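Local atomic coordinates of amidohydrolase (Brucella melitensis biovar Abortus, PDB entry 4F0L), a protein that probably catalyses a metal-dependent hydrolytic deamination, as in formimidoylglutamate deiminases, and in this crystal holds an iron(III) ion. Residues 108-112 against 445-449; 115-119 against 437-442; 144-148 against 198-202; 299-305 against 338-343. The contacts are given in a common frame with arbitrary orientation. Residues are numbered along the deposited sequence.

Contact 1 of 4, residues 108-112 against 445-449; sequences AVALR and AERAF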
loop_
_atom_site.group_PDB
_atom_site.type_symbol
_atom_site.label_atom_id
_atom_site.label_comp_id
_atom_site.label_asym_id
_atom_site.label_seq_id
_atom_site.Cartn_x
_atom_site.Cartn_y
_atom_site.Cartn_z
ATOM N N ALA B 108 9.084 -10.641 23.381
ATOM C CA ALA B 108 7.943 -9.713 23.339
ATOM C C ALA B 108 7.706 -9.114 21.967
ATOM O O ALA B 108 6.561 -9.076 21.482
ATOM C CB ALA B 108 8.121 -8.597 24.357
ATOM N N VAL B 109 8.770 -8.646 21.331
ATOM C CA VAL B 109 8.703 -8.127 19.973
ATOM C C VAL B 109 8.255 -9.201 18.959
ATOM O O VAL B 109 7.341 -8.956 18.159
ATOM C CB VAL B 109 10.036 -7.520 19.545
ATOM C CG1 VAL B 109 10.010 -7.126 18.076
ATOM C CG2 VAL B 109 10.367 -6.315 20.441
ATOM N N ALA B 110 8.889 -10.377 19.008
ATOM C CA ALA B 110 8.511 -11.462 18.101
ATOM C C ALA B 110 7.057 -11.893 18.302
ATOM O O ALA B 110 6.349 -12.153 17.346
ATOM C CB ALA B 110 9.438 -12.651 18.295
ATOM N N LEU B 111 6.610 -11.985 19.544
ATOM C CA LEU B 111 5.212 -12.335 19.780
ATOM C C LEU B 111 4.266 -11.343 19.125
ATOM O O LEU B 111 3.342 -11.755 18.386
ATOM C CB LEU B 111 4.891 -12.514 21.270
ATOM C CG LEU B 111 3.412 -12.785 21.602
ATOM C CD1 LEU B 111 2.933 -14.062 20.942
ATOM C CD2 LEU B 111 3.169 -12.819 23.114
ATOM N N ARG B 112 4.486 -10.046 19.343
ATOM C CA ARG B 112 3.559 -9.052 18.817
ATOM C C ARG B 112 3.596 -9.018 17.290
ATOM O O ARG B 112 2.571 -8.799 16.646
ATOM C CB ARG B 112 3.848 -7.671 19.401
ATOM C CG ARG B 112 2.846 -6.602 19.035
ATOM C CD ARG B 112 1.453 -6.943 19.582
ATOM N NE ARG B 112 0.383 -6.049 19.126
ATOM C CZ ARG B 112 -0.241 -6.135 17.938
ATOM N NH1 ARG B 112 0.060 -7.068 17.056
ATOM N NH2 ARG B 112 -1.181 -5.264 17.637
ATOM N N ALA B 445 -0.249 -9.207 24.220
ATOM C CA ALA B 445 0.989 -9.110 23.446
ATOM C C ALA B 445 1.404 -7.661 23.254
ATOM O O ALA B 445 2.588 -7.318 23.368
ATOM C CB ALA B 445 0.855 -9.809 22.109
ATOM N N GLU B 446 0.426 -6.802 22.970
ATOM C CA GLU B 446 0.684 -5.367 22.800
ATOM C C GLU B 446 1.245 -4.686 24.044
ATOM O O GLU B 446 2.175 -3.856 23.952
ATOM C CB GLU B 446 -0.597 -4.663 22.354
ATOM C CG GLU B 446 -0.457 -3.171 22.130
ATOM C CD GLU B 446 0.484 -2.814 20.989
ATOM O OE1 GLU B 446 1.015 -3.695 20.270
ATOM O OE2 GLU B 446 0.705 -1.606 20.821
ATOM N N ARG B 447 0.662 -4.979 25.203
ATOM C CA ARG B 447 1.188 -4.385 26.451
ATOM C C ARG B 447 2.653 -4.752 26.643
ATOM O O ARG B 447 3.469 -3.905 26.984
ATOM C CB ARG B 447 0.376 -4.797 27.675
ATOM C CG ARG B 447 -0.913 -4.033 27.843
ATOM C CD ARG B 447 -1.615 -4.371 29.182
ATOM N NE ARG B 447 -2.243 -5.711 29.157
ATOM C CZ ARG B 447 -3.473 -5.986 28.695
ATOM N NH1 ARG B 447 -3.933 -7.236 28.705
ATOM N NH2 ARG B 447 -4.271 -5.021 28.252
ATOM N N ALA B 448 2.991 -6.015 26.427
ATOM C CA ALA B 448 4.376 -6.441 26.585
ATOM C C ALA B 448 5.284 -5.782 25.514
ATOM O O ALA B 448 6.410 -5.372 25.806
ATOM C CB ALA B 448 4.463 -7.964 26.539
ATOM N N PHE B 449 4.773 -5.653 24.293
ATOM C CA PHE B 449 5.511 -4.992 23.223
ATOM C C PHE B 449 5.807 -3.523 23.548
ATOM O O PHE B 449 6.934 -3.081 23.362
ATOM C CB PHE B 449 4.732 -5.104 21.911
ATOM C CG PHE B 449 5.345 -4.365 20.761
ATOM C CD1 PHE B 449 6.586 -4.722 20.253
ATOM C CD2 PHE B 449 4.669 -3.302 20.172
ATOM C CE1 PHE B 449 7.160 -4.032 19.195
ATOM C CE2 PHE B 449 5.242 -2.615 19.109
ATOM C CZ PHE B 449 6.492 -2.985 18.620
HETATM O O HOH W 1 4.491 -9.315 23.299
#
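Ala108 opens the meeting of helix 103-119 with the C-terminal helix 442-457, whose short segments cross at -143° with their axes 8.5 Å apart. Its CB lies 3.9 Å from Ala448 O and 4.3 Å from Ala448 CB, a side chain small enough for such close backbones; its carbonyl O shares a water with Ala445 O, 2.8 Å from each, which donates to both. Val109 meets the ring of Phe449, CG2 to CD1 at 4.1 Å, and Tyr71 packs on both residues. Ala110 turns the other way, onto helix 145-157: helix 103-119 is an outer helix of the TIM-barrel-like amidohydrolase fold, preceding strand 122-129, and the C-terminal helix packs roughly antiparallel on its outer side. Leu111 starts sideways, yet its CD2 comes within 3.9 Å of Ala445 CB. Arg112 does two jobs: its aliphatic part packs on Ala445 (CD to CB 3.9 Å) and Phe449 (CB to CB 3.7 Å), while NE forms a salt bridge to Glu446 OE1 at 2.7 Å, its hydrogen bond weak because the N-H...O angle is 130°. The same carboxylate oxygen also pairs with Arg402 of the second subunit, whose side chain packs on Phe449. Small alanines thus allow the helices to come close, and a single glutamate between two arginines offsets their like charges, tying this intrachain helix pair to the dimer interface.

Contact 2 of 4, residues 115-119 against 437-442; sequences VDMLE and GRHRLR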
loop_
_atom_site.group_PDB
_atom_site.type_symbol
_atom_site.label_atom_id
_atom_site.label_comp_id
_atom_site.label_asym_id
_atom_site.label_seq_id
_atom_site.Cartn_x
_atom_site.Cartn_y
_atom_site.Cartn_z
ATOM N N VAL B 115 1.604 -12.089 16.099
ATOM C CA VAL B 115 0.188 -11.765 16.200
ATOM C C VAL B 115 -0.275 -10.902 15.004
ATOM O O VAL B 115 -1.319 -11.153 14.382
ATOM C CB VAL B 115 -0.137 -11.085 17.535
ATOM C CG1 VAL B 115 -1.461 -10.304 17.447
ATOM C CG2 VAL B 115 -0.137 -12.110 18.678
ATOM N N ASP B 116 0.491 -9.865 14.703
ATOM C CA ASP B 116 0.207 -9.004 13.554
ATOM C C ASP B 116 0.167 -9.847 12.232
ATOM O O ASP B 116 -0.752 -9.727 11.408
ATOM C CB ASP B 116 1.310 -7.935 13.509
ATOM C CG ASP B 116 0.816 -6.591 13.085
ATOM O OD1 ASP B 116 -0.011 -6.591 12.143
ATOM O OD2 ASP B 116 1.307 -5.540 13.641
ATOM N N MET B 117 1.159 -10.714 12.039
ATOM C CA MET B 117 1.176 -11.600 10.849
ATOM C C MET B 117 -0.062 -12.489 10.809
ATOM O O MET B 117 -0.698 -12.596 9.788
ATOM C CB MET B 117 2.417 -12.489 10.847
ATOM C CG MET B 117 3.719 -11.738 10.522
ATOM S SD MET B 117 5.111 -12.877 10.501
ATOM C CE MET B 117 6.433 -11.852 9.836
ATOM N N LEU B 118 -0.401 -13.121 11.933
ATOM C CA LEU B 118 -1.593 -13.985 11.992
ATOM C C LEU B 118 -2.852 -13.194 11.642
ATOM O O LEU B 118 -3.663 -13.656 10.845
ATOM C CB LEU B 118 -1.736 -14.668 13.360
ATOM C CG LEU B 118 -0.855 -15.904 13.579
ATOM C CD1 LEU B 118 -0.731 -16.303 15.039
ATOM C CD2 LEU B 118 -1.439 -17.099 12.773
ATOM N N GLU B 119 -2.988 -11.995 12.190
ATOM C CA GLU B 119 -4.129 -11.136 11.887
ATOM C C GLU B 119 -4.203 -10.699 10.392
ATOM O O GLU B 119 -5.269 -10.452 9.858
ATOM C CB GLU B 119 -4.165 -9.931 12.816
ATOM C CG GLU B 119 -4.493 -10.258 14.272
ATOM C CD GLU B 119 -4.650 -8.996 15.142
ATOM O OE1 GLU B 119 -4.422 -7.878 14.599
ATOM O OE2 GLU B 119 -5.029 -9.118 16.353
ATOM N N GLY B 437 -10.820 -10.738 12.734
ATOM C CA GLY B 437 -9.678 -9.855 12.606
ATOM C C GLY B 437 -8.813 -9.694 13.836
ATOM O O GLY B 437 -7.757 -9.085 13.767
ATOM N N ARG B 438 -9.239 -10.247 14.964
ATOM C CA ARG B 438 -8.544 -10.084 16.242
ATOM C C ARG B 438 -7.935 -11.407 16.746
ATOM O O ARG B 438 -8.629 -12.406 16.921
ATOM C CB ARG B 438 -9.535 -9.545 17.260
ATOM C CG ARG B 438 -8.975 -9.415 18.662
ATOM C CD ARG B 438 -10.057 -8.966 19.670
ATOM N NE ARG B 438 -10.219 -7.534 19.647
ATOM C CZ ARG B 438 -9.458 -6.665 20.301
ATOM N NH1 ARG B 438 -8.477 -7.059 21.083
ATOM N NH2 ARG B 438 -9.704 -5.364 20.189
ATOM N N HIS B 439 -6.638 -11.388 16.997
ATOM C CA HIS B 439 -5.957 -12.487 17.662
ATOM C C HIS B 439 -6.366 -12.554 19.086
ATOM O O HIS B 439 -6.438 -11.538 19.771
ATOM C CB HIS B 439 -4.446 -12.300 17.587
ATOM C CG HIS B 439 -3.626 -13.532 17.988
ATOM N ND1 HIS B 439 -3.424 -13.883 19.286
ATOM C CD2 HIS B 439 -2.943 -14.461 17.222
ATOM C CE1 HIS B 439 -2.663 -14.976 19.338
ATOM N NE2 HIS B 439 -2.364 -15.345 18.070
ATOM N N ARG B 440 -6.584 -13.779 19.548
ATOM C CA ARG B 440 -7.005 -14.023 20.912
ATOM C C ARG B 440 -6.084 -13.403 21.997
ATOM O O ARG B 440 -6.551 -13.158 23.066
ATOM C CB ARG B 440 -7.180 -15.540 21.136
ATOM C CG ARG B 440 -5.933 -16.349 20.853
ATOM C CD ARG B 440 -6.142 -17.844 21.085
ATOM N NE ARG B 440 -5.372 -18.293 22.257
ATOM C CZ ARG B 440 -4.034 -18.392 22.301
ATOM N NH1 ARG B 440 -3.485 -18.791 23.416
ATOM N NH2 ARG B 440 -3.222 -18.109 21.240
ATOM N N LEU B 441 -4.811 -13.148 21.713
ATOM C CA LEU B 441 -3.868 -12.516 22.666
ATOM C C LEU B 441 -3.336 -11.106 22.251
ATOM O O LEU B 441 -2.288 -10.632 22.743
ATOM C CB LEU B 441 -2.659 -13.467 22.827
ATOM C CG LEU B 441 -2.804 -14.857 23.471
ATOM C CD1 LEU B 441 -1.438 -15.542 23.666
ATOM C CD2 LEU B 441 -3.549 -14.763 24.790
ATOM N N ARG B 442 -4.035 -10.416 21.339
ATOM C CA ARG B 442 -3.515 -9.134 20.823
ATOM C C ARG B 442 -3.183 -8.146 21.931
ATOM O O ARG B 442 -2.081 -7.598 21.979
ATOM C CB ARG B 442 -4.493 -8.484 19.819
ATOM C CG ARG B 442 -3.993 -7.168 19.218
ATOM C CD ARG B 442 -5.119 -6.242 18.760
ATOM N NE ARG B 442 -5.778 -6.754 17.558
ATOM C CZ ARG B 442 -6.815 -6.181 16.948
ATOM N NH1 ARG B 442 -7.365 -5.084 17.434
ATOM N NH2 ARG B 442 -7.300 -6.716 15.834
#
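This is a helix-to-loop contact in the outer, helical layer of the amidohydrolase fold: the C-terminal end of helix 103-119, a helix of the TIM-barrel-like catalytic domain, meets the edge strand 438-439 and the type I turn His439-Arg442 that leads into the last helix. Val115, a compact branched residue, packs against the strand end and the turn. Its CG1 lies 3.6 Å from His439 CB and 4.1 Å from Arg442 CA, while CG2 sits 3.7 Å from the centroid of the His439 ring and only 5° off its normal, a well-formed CH-pi contact. Leu118 comes to the edge of the same imidazole, CD1 to NE2 at 3.6 Å. The flat ring can therefore pack against aliphatic groups and still use both nitrogens: ND1 accepts from Leu441 N at 2.9 Å, and NE2 bonds to the carbonyl of Ala157, linking the turn to the end of helix 145-157. Gly437 has phi/psi of 84/-7, where a side chain would press against the preceding carbonyl, so glycine suits this bend. Glu119 is long enough to span the gap from the last turn of its helix. One carboxylate oxygen, Glu119 OE2, accepts both the backbone His439 N at 2.9 Å and Arg442 NE at 2.8 Å, the latter in a salt bridge with a nearly straight N-H...O angle of 171°.

Contact 3 of 4, residues 144-148 against 198-202; sequences SEMAD and GCRKT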
loop_
_atom_site.group_PDB
_atom_site.type_symbol
_atom_site.label_atom_id
_atom_site.label_comp_id
_atom_site.label_asym_id
_atom_site.label_seq_id
_atom_site.Cartn_x
_atom_site.Cartn_y
_atom_site.Cartn_z
ATOM N N SER B 144 21.598 -21.264 22.233
ATOM C CA SER B 144 20.483 -20.946 21.346
ATOM C C SER B 144 19.438 -20.035 21.988
ATOM O O SER B 144 18.333 -19.883 21.435
ATOM C CB SER B 144 19.827 -22.239 20.817
ATOM O OG SER B 144 19.191 -22.989 21.856
ATOM N N GLU B 145 19.769 -19.434 23.127
ATOM C CA GLU B 145 18.831 -18.551 23.851
ATOM C C GLU B 145 17.887 -17.732 22.940
ATOM O O GLU B 145 16.672 -17.773 23.121
ATOM C CB GLU B 145 19.595 -17.589 24.754
ATOM C CG GLU B 145 18.712 -16.674 25.589
ATOM C CD GLU B 145 17.824 -17.408 26.574
ATOM O OE1 GLU B 145 18.271 -18.437 27.145
ATOM O OE2 GLU B 145 16.670 -16.978 26.769
ATOM N N MET B 146 18.436 -16.992 21.984
ATOM C CA MET B 146 17.616 -16.076 21.189
ATOM C C MET B 146 16.679 -16.828 20.256
ATOM O O MET B 146 15.533 -16.408 20.072
ATOM C CB MET B 146 18.473 -15.072 20.405
ATOM C CG MET B 146 19.020 -13.948 21.278
ATOM S SD MET B 146 17.704 -12.868 21.841
ATOM C CE MET B 146 18.567 -11.330 22.147
ATOM N N ALA B 147 17.141 -17.961 19.713
ATOM C CA ALA B 147 16.279 -18.843 18.890
ATOM C C ALA B 147 15.174 -19.464 19.741
ATOM O O ALA B 147 14.027 -19.621 19.268
ATOM C CB ALA B 147 17.085 -19.938 18.159
ATOM N N ASP B 148 15.497 -19.809 20.991
ATOM C CA ASP B 148 14.495 -20.326 21.918
ATOM C C ASP B 148 13.378 -19.287 22.175
ATOM O O ASP B 148 12.204 -19.639 22.360
ATOM C CB ASP B 148 15.110 -20.725 23.259
ATOM C CG ASP B 148 16.209 -21.792 23.141
ATOM O OD1 ASP B 148 16.476 -22.371 22.062
ATOM O OD2 ASP B 148 16.836 -22.036 24.184
ATOM N N GLY B 198 21.164 -26.928 19.505
ATOM C CA GLY B 198 20.303 -26.302 20.530
ATOM C C GLY B 198 18.907 -26.002 20.000
ATOM O O GLY B 198 17.910 -26.296 20.658
ATOM N N CYS B 199 18.825 -25.497 18.770
ATOM C CA CYS B 199 17.522 -25.239 18.150
ATOM C C CYS B 199 16.712 -26.511 17.932
ATOM O O CYS B 199 15.515 -26.547 18.213
ATOM C CB CYS B 199 17.686 -24.528 16.805
ATOM S SG CYS B 199 18.375 -22.882 16.899
ATOM N N ARG B 200 17.362 -27.560 17.449
ATOM C CA ARG B 200 16.668 -28.846 17.253
ATOM C C ARG B 200 16.022 -29.355 18.559
ATOM O O ARG B 200 14.878 -29.789 18.561
ATOM C CB ARG B 200 17.611 -29.909 16.679
ATOM C CG ARG B 200 16.906 -31.187 16.245
ATOM C CD ARG B 200 17.880 -32.341 16.061
ATOM N NE ARG B 200 18.673 -32.596 17.254
ATOM C CZ ARG B 200 18.209 -33.144 18.389
ATOM N NH1 ARG B 200 16.928 -33.492 18.532
ATOM N NH2 ARG B 200 19.040 -33.350 19.413
ATOM N N LYS B 201 16.762 -29.323 19.656
ATOM C CA LYS B 201 16.214 -29.749 20.932
ATOM C C LYS B 201 15.038 -28.890 21.333
ATOM O O LYS B 201 14.013 -29.396 21.729
ATOM C CB LYS B 201 17.272 -29.707 22.035
ATOM C CG LYS B 201 18.312 -30.783 21.886
ATOM C CD LYS B 201 19.498 -30.554 22.827
ATOM C CE LYS B 201 20.536 -31.646 22.654
ATOM N NZ LYS B 201 21.915 -31.197 22.973
ATOM N N THR B 202 15.180 -27.583 21.219
ATOM C CA THR B 202 14.084 -26.676 21.528
ATOM C C THR B 202 12.824 -26.936 20.709
ATOM O O THR B 202 11.716 -26.827 21.233
ATOM C CB THR B 202 14.542 -25.232 21.318
ATOM O OG1 THR B 202 15.511 -24.927 22.327
ATOM C CG2 THR B 202 13.400 -24.274 21.405
#
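The backbones approach at two places one helical turn apart, Ser144 CA to Gly198 CA at 5.4 Å and Asp148 CA to Thr202 CA at 6.4 Å, so the two segments run the same way and diverge slightly. Each turn is closed by its own i to i+4 bond, Asp148 N to Ser144 O at 2.9 Å and Thr202 N to Gly198 O at 3.1 Å. Gly198 suits the tighter end: a CB there would point at the partner and fall 2.8 Å from Ser144 OG, whereas the bare backbone lets that hydroxyl lie 3.6 Å from Gly198 C. These are helices 145-157 and 189-203, which precede strands 160-167 and 210-215, neighbouring parallel strands of the barrel sheet; their pairing side by side on the outside of the strands is the layering expected of a TIM-barrel-like fold. On the side nearer the sheet, Ala147 CB packs 3.5 Å from Cys199 SG, a small residue against a compact sulfur, with Leu211 touching Cys199 and His129 touching Ala147. Asp148 provides the polar part. Its OD1 accepts from Ser144 OG at 2.8 Å within its own segment and from Thr202 OG1 at 2.7 Å across the gap, so two hydroxyl donors converge on one oxygen, while the other carboxylate oxygen, OD2, bonds to Asn142.

Contact 4 of 4, residues 299-305 against 338-343; sequences LCPVTEA and DELRQL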
loop_
_atom_site.group_PDB
_atom_site.type_symbol
_atom_site.label_atom_id
_atom_site.label_comp_id
_atom_site.label_asym_id
_atom_site.label_seq_id
_atom_site.Cartn_x
_atom_site.Cartn_y
_atom_site.Cartn_z
ATOM N N LEU B 299 10.539 -13.155 -2.279
ATOM C CA LEU B 299 10.293 -11.752 -2.585
ATOM C C LEU B 299 9.790 -10.997 -1.354
ATOM O O LEU B 299 8.899 -11.475 -0.622
ATOM C CB LEU B 299 9.281 -11.646 -3.737
ATOM C CG LEU B 299 9.666 -12.336 -5.058
ATOM C CD1 LEU B 299 8.625 -12.022 -6.156
ATOM C CD2 LEU B 299 11.088 -11.905 -5.512
ATOM N N CYS B 300 10.309 -9.789 -1.175
ATOM C CA CYS B 300 9.946 -8.932 -0.061
ATOM C C CYS B 300 9.580 -7.557 -0.597
ATOM O O CYS B 300 10.322 -6.603 -0.397
ATOM C CB CYS B 300 11.114 -8.858 0.940
ATOM S SG CYS B 300 11.668 -10.508 1.539
ATOM N N PRO B 301 8.411 -7.446 -1.279
ATOM C CA PRO B 301 8.180 -6.256 -2.080
ATOM C C PRO B 301 8.088 -4.932 -1.293
ATOM O O PRO B 301 8.644 -3.912 -1.737
ATOM C CB PRO B 301 6.865 -6.559 -2.820
ATOM C CG PRO B 301 6.730 -8.039 -2.814
ATOM C CD PRO B 301 7.450 -8.544 -1.591
ATOM N N VAL B 302 7.386 -4.946 -0.157
ATOM C CA VAL B 302 7.290 -3.741 0.667
ATOM C C VAL B 302 8.624 -3.311 1.218
ATOM O O VAL B 302 8.964 -2.138 1.120
ATOM C CB VAL B 302 6.251 -3.897 1.775
ATOM C CG1 VAL B 302 6.344 -2.785 2.838
ATOM C CG2 VAL B 302 4.891 -3.936 1.071
ATOM N N THR B 303 9.400 -4.240 1.757
ATOM C CA THR B 303 10.731 -3.898 2.261
ATOM C C THR B 303 11.646 -3.434 1.141
ATOM O O THR B 303 12.374 -2.461 1.291
ATOM C CB THR B 303 11.381 -5.059 3.055
ATOM O OG1 THR B 303 10.594 -5.320 4.223
ATOM C CG2 THR B 303 12.832 -4.694 3.531
ATOM N N GLU B 304 11.586 -4.092 -0.012
ATOM C CA GLU B 304 12.424 -3.719 -1.148
ATOM C C GLU B 304 12.102 -2.280 -1.605
ATOM O O GLU B 304 12.994 -1.511 -1.987
ATOM C CB GLU B 304 12.246 -4.736 -2.304
ATOM C CG GLU B 304 13.001 -6.056 -2.070
ATOM C CD GLU B 304 12.383 -7.269 -2.747
ATOM O OE1 GLU B 304 11.664 -7.109 -3.746
ATOM O OE2 GLU B 304 12.622 -8.403 -2.282
ATOM N N ALA B 305 10.816 -1.929 -1.601
ATOM C CA ALA B 305 10.415 -0.536 -1.908
ATOM C C ALA B 305 10.922 0.431 -0.830
ATOM O O ALA B 305 11.445 1.497 -1.148
ATOM C CB ALA B 305 8.900 -0.423 -1.992
ATOM N N ASP B 338 -0.782 -5.786 0.886
ATOM C CA ASP B 338 0.294 -4.836 0.739
ATOM C C ASP B 338 1.460 -5.377 -0.082
ATOM O O ASP B 338 1.947 -4.684 -0.967
ATOM C CB ASP B 338 0.755 -4.368 2.108
ATOM C CG ASP B 338 -0.369 -3.712 2.878
ATOM O OD1 ASP B 338 -0.666 -2.532 2.649
ATOM O OD2 ASP B 338 -0.992 -4.401 3.668
ATOM N N GLU B 339 1.893 -6.602 0.224
ATOM C CA GLU B 339 2.985 -7.199 -0.487
ATOM C C GLU B 339 2.670 -7.539 -1.945
ATOM O O GLU B 339 3.452 -7.229 -2.870
ATOM C CB GLU B 339 3.490 -8.451 0.222
ATOM C CG GLU B 339 4.028 -8.184 1.610
ATOM C CD GLU B 339 5.378 -7.477 1.669
ATOM O OE1 GLU B 339 5.962 -7.226 0.615
ATOM O OE2 GLU B 339 5.845 -7.152 2.798
ATOM N N LEU B 340 1.531 -8.174 -2.165
ATOM C CA LEU B 340 1.176 -8.611 -3.504
ATOM C C LEU B 340 0.890 -7.399 -4.380
ATOM O O LEU B 340 1.286 -7.362 -5.578
ATOM C CB LEU B 340 -0.022 -9.562 -3.472
ATOM C CG LEU B 340 0.246 -10.914 -2.804
ATOM C CD1 LEU B 340 -1.002 -11.805 -2.869
ATOM C CD2 LEU B 340 1.474 -11.599 -3.425
ATOM N N ARG B 341 0.161 -6.431 -3.835
ATOM C CA ARG B 341 -0.119 -5.214 -4.581
ATOM C C ARG B 341 1.190 -4.545 -4.988
ATOM O O ARG B 341 1.357 -4.135 -6.151
ATOM C CB ARG B 341 -0.974 -4.290 -3.723
ATOM C CG ARG B 341 -1.454 -3.064 -4.378
ATOM C CD ARG B 341 -2.606 -2.431 -3.582
ATOM N NE ARG B 341 -2.172 -1.938 -2.289
ATOM C CZ ARG B 341 -2.524 -2.433 -1.098
ATOM N NH1 ARG B 341 -2.034 -1.878 0.000
ATOM N NH2 ARG B 341 -3.351 -3.456 -0.956
ATOM N N GLN B 342 2.109 -4.394 -4.038
ATOM C CA GLN B 342 3.409 -3.767 -4.339
ATOM C C GLN B 342 4.195 -4.540 -5.415
ATOM O O GLN B 342 4.774 -3.936 -6.324
ATOM C CB GLN B 342 4.228 -3.576 -3.071
ATOM C CG GLN B 342 5.653 -3.033 -3.267
ATOM C CD GLN B 342 5.685 -1.670 -3.911
ATOM O OE1 GLN B 342 4.814 -0.851 -3.645
ATOM N NE2 GLN B 342 6.661 -1.428 -4.805
ATOM N N LEU B 343 4.181 -5.874 -5.338
ATOM C CA LEU B 343 4.803 -6.672 -6.379
ATOM C C LEU B 343 4.223 -6.332 -7.769
ATOM O O LEU B 343 4.970 -5.941 -8.681
ATOM C CB LEU B 343 4.654 -8.155 -6.071
ATOM C CG LEU B 343 5.178 -9.142 -7.104
ATOM C CD1 LEU B 343 6.658 -8.915 -7.420
ATOM C CD2 LEU B 343 4.868 -10.573 -6.625
HETATM O O HOH W 2 8.760 -3.395 -4.386
HETATM O O HOH W 3 8.422 -6.812 2.700
#
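Glu339 has the telling conformation here: with chi1 and chi2 both m, its side chain folds back from a CA-to-CB bond that points sideways and brings OE1 to the start of helix 301-306. There OE1 accepts Val302 N at 2.8 Å with an angle of 175°, satisfying an amide of the first turn that has no carbonyl partner within the helix. Pro301 has no amide hydrogen to leave unsatisfied, a good first residue for a helix; its CD lies 3.0 Å from Glu339 OE1, and its CG packs 3.9 Å from Leu343 CB. Water 3 joins Thr303 N, at 2.9 Å, to Glu339 OE2, at 2.6 Å. Gln342, t at chi1 and p at chi2, lays CG 3.8 Å from Pro301 CB, and its NE2 donates to water 2 at 2.9 Å, which in turn donates to Pro301 O at 2.7 Å. Val302, t at chi1, sets CG2 4.2 Å from Gln342 CB, and Leu299 CD1 meets Leu343 CD1 at 3.9 Å. Cys300, the N-cap, turns away from helix 336-351 towards the iron ligands Asp329 and His65. The short helix follows barrel strand 296-299; the segments 301-305 and 338-343 cross at 61°, with their axes 8.9 Å apart; strand 323-326 lies beneath Leu299, Glu339 and Leu343, helix 364-379 packs on Leu340 and Leu343, and the second subunit adjoins Ala305 and Gln342.

Overall arrangement
Contact 4 is the most buried of the four and the closest to the iron site, whereas contacts 1, 2 and 3 are partly buried and lie farther from the centre of the chain. Contacts 1 and 2 share helix 103-119, hold successive elements of the C-terminal tail and touch each other through Arg112 and Arg442; both use a glutamate-arginine salt bridge. Contact 3, about 20 Å from contact 1 between centres, joins two outer helices through one hydroxyl-carboxylate hydrogen bond and a small apolar contact instead. In contact 4 a carboxylate receives a backbone amide, with waters and apolar packing around it. Contacts 1 and 4 also adjoin the second subunit, whereas contact 3 does not.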